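HIT domain-containing protein (Leishmania major, PDB 3KSV) is of unknown function but belongs to the zinc-binding histidine triad (HIT) family and probably hydrolyses nucleotide derivatives or transfers their nucleotidyl groups through a histidine intermediate. Local coordinates at the interface of chains A and B. Coordinates in Å, arbitrary orientation; residue numbers count along the deposited sequence, not the author numbering. Chains: chain A/B, Uncharacterized protein.

The interface of chains A and B. Residues chain A 91, 93, 121, 123, 125; chain B 93, 95, 121.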
loop_
_atom_site.group_PDB
_atom_site.type_symbol
_atom_site.label_atom_id
_atom_site.label_comp_id
_atom_site.label_asym_id
_atom_site.label_seq_id
_atom_site.Cartn_x
_atom_site.Cartn_y
_atom_site.Cartn_z
ATOM N N ASN A 91 6.656 -3.722 -5.568
ATOM C CA ASN A 91 5.251 -3.706 -5.224
ATOM C C ASN A 91 5.101 -3.335 -3.745
ATOM O O ASN A 91 5.921 -3.751 -2.897
ATOM C CB ASN A 91 4.611 -5.059 -5.487
ATOM C CG ASN A 91 4.584 -5.429 -6.960
ATOM O OD1 ASN A 91 5.466 -6.142 -7.428
ATOM N ND2 ASN A 91 3.567 -4.960 -7.698
ATOM N N LEU A 93 2.343 -3.758 -0.767
ATOM C CA LEU A 93 1.243 -4.633 -0.454
ATOM C C LEU A 93 0.945 -4.569 1.027
ATOM O O LEU A 93 1.837 -4.692 1.852
ATOM C CB LEU A 93 1.593 -6.066 -0.819
ATOM C CG LEU A 93 0.491 -7.089 -0.530
ATOM C CD1 LEU A 93 -0.659 -6.882 -1.526
ATOM C CD2 LEU A 93 1.068 -8.479 -0.622
ATOM N N LEU A 121 6.733 -10.278 -5.916
ATOM C CA LEU A 121 5.298 -10.508 -5.801
ATOM C C LEU A 121 4.703 -10.979 -7.128
ATOM O O LEU A 121 4.955 -10.406 -8.184
ATOM C CB LEU A 121 4.570 -9.253 -5.312
ATOM C CG LEU A 121 3.081 -9.426 -4.992
ATOM C CD1 LEU A 121 2.857 -10.320 -3.749
ATOM C CD2 LEU A 121 2.444 -8.053 -4.813
ATOM N N ILE A 123 1.035 -11.762 -8.900
ATOM C CA ILE A 123 -0.330 -11.266 -8.779
ATOM C C ILE A 123 -1.243 -11.881 -9.849
ATOM O O ILE A 123 -0.859 -11.969 -11.011
ATOM C CB ILE A 123 -0.332 -9.731 -8.969
ATOM C CG1 ILE A 123 -0.026 -9.013 -7.665
ATOM C CG2 ILE A 123 -1.671 -9.204 -9.416
ATOM C CD1 ILE A 123 -0.323 -7.503 -7.785
ATOM N N TRP A 125 -4.633 -11.042 -11.796
ATOM C CA TRP A 125 -5.466 -9.866 -12.128
ATOM C C TRP A 125 -6.629 -10.182 -13.088
ATOM O O TRP A 125 -6.598 -9.835 -14.272
ATOM C CB TRP A 125 -4.606 -8.744 -12.734
ATOM C CG TRP A 125 -5.222 -7.418 -12.530
ATOM C CD1 TRP A 125 -6.053 -6.760 -13.383
ATOM C CD2 TRP A 125 -5.100 -6.587 -11.366
ATOM N NE1 TRP A 125 -6.451 -5.560 -12.828
ATOM C CE2 TRP A 125 -5.878 -5.431 -11.591
ATOM C CE3 TRP A 125 -4.401 -6.706 -10.159
ATOM C CZ2 TRP A 125 -5.975 -4.397 -10.653
ATOM C CZ3 TRP A 125 -4.501 -5.677 -9.225
ATOM C CH2 TRP A 125 -5.283 -4.548 -9.474
ATOM N N LEU B 93 -2.747 -2.453 -2.577
ATOM C CA LEU B 93 -1.726 -2.780 -3.537
ATOM C C LEU B 93 -1.343 -1.543 -4.318
ATOM O O LEU B 93 -2.196 -0.833 -4.827
ATOM C CB LEU B 93 -2.237 -3.830 -4.509
ATOM C CG LEU B 93 -1.230 -4.259 -5.580
ATOM C CD1 LEU B 93 -0.120 -5.090 -4.920
ATOM C CD2 LEU B 93 -1.947 -5.035 -6.654
ATOM N N ASN B 95 1.620 -0.517 -7.312
ATOM C CA ASN B 95 2.603 -1.108 -8.210
ATOM C C ASN B 95 3.554 -0.045 -8.823
ATOM O O ASN B 95 3.128 1.055 -9.173
ATOM C CB ASN B 95 1.848 -1.802 -9.326
ATOM C CG ASN B 95 0.940 -2.901 -8.816
ATOM O OD1 ASN B 95 1.244 -3.584 -7.844
ATOM N ND2 ASN B 95 -0.155 -3.097 -9.495
ATOM N N LEU B 121 -8.043 -9.852 -4.922
ATOM C CA LEU B 121 -6.634 -10.026 -5.255
ATOM C C LEU B 121 -6.162 -11.446 -4.947
ATOM O O LEU B 121 -6.412 -11.988 -3.873
ATOM C CB LEU B 121 -5.758 -9.007 -4.520
ATOM C CG LEU B 121 -4.279 -8.986 -4.921
ATOM C CD1 LEU B 121 -4.079 -8.461 -6.364
ATOM C CD2 LEU B 121 -3.498 -8.152 -3.912
#
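In the deposited two-chain assembly of this HIT protein, probably the family's usual dimer, strand 89-96 of chain A pairs antiparallel with its copy in chain B, which joins the sheets of the two chains, as is usual for Hint-type HIT proteins. A:Leu93 lies opposite B:Leu93 at the two-fold axis, and their CD1 methyls meet at 3.9 Å. In both leucines CG stands anti to the backbone N and beside the carbonyl carbon (chi1 -180°), which helps set each CD1 methyl toward its twin. A:Leu121 sets CD2 3.9 Å from B:Leu93 CD1. The twin contact joins A:Leu93 CD1 and B:Leu121 CD2.

A:Ile123, on strand 122-124, meets B:Leu93 tip to tip. A:Ile123 CD1 lies 3.8 Å from B:Leu93 CD1; the still nearer approach to CD2 is doubtful. The branch A:Ile123 CG2 turns to B:Leu121 CD1, 4.0 Å away. A:Trp125 brings its six-membered ring to both leucines, with CZ3 3.7 Å from B:Leu93 CD2. CZ3 also touches B:Leu121 CD1, so this methyl is shared by the indole and the isoleucine.

A polar pair flanks the leucines. The side-chain amide nitrogen A:Asn91 ND2 donates to the side-chain carbonyl oxygen B:Asn95 OD1 at 2.7 Å. The bond is bent, 135° at the hydrogen. The acceptor lies in the amide plane of A:Asn91, but the donor sits above the carbonyl plane of B:Asn95. The two amide planes stand 81° apart. The contact centre is about 12 Å from the predicted nucleophile A:His108.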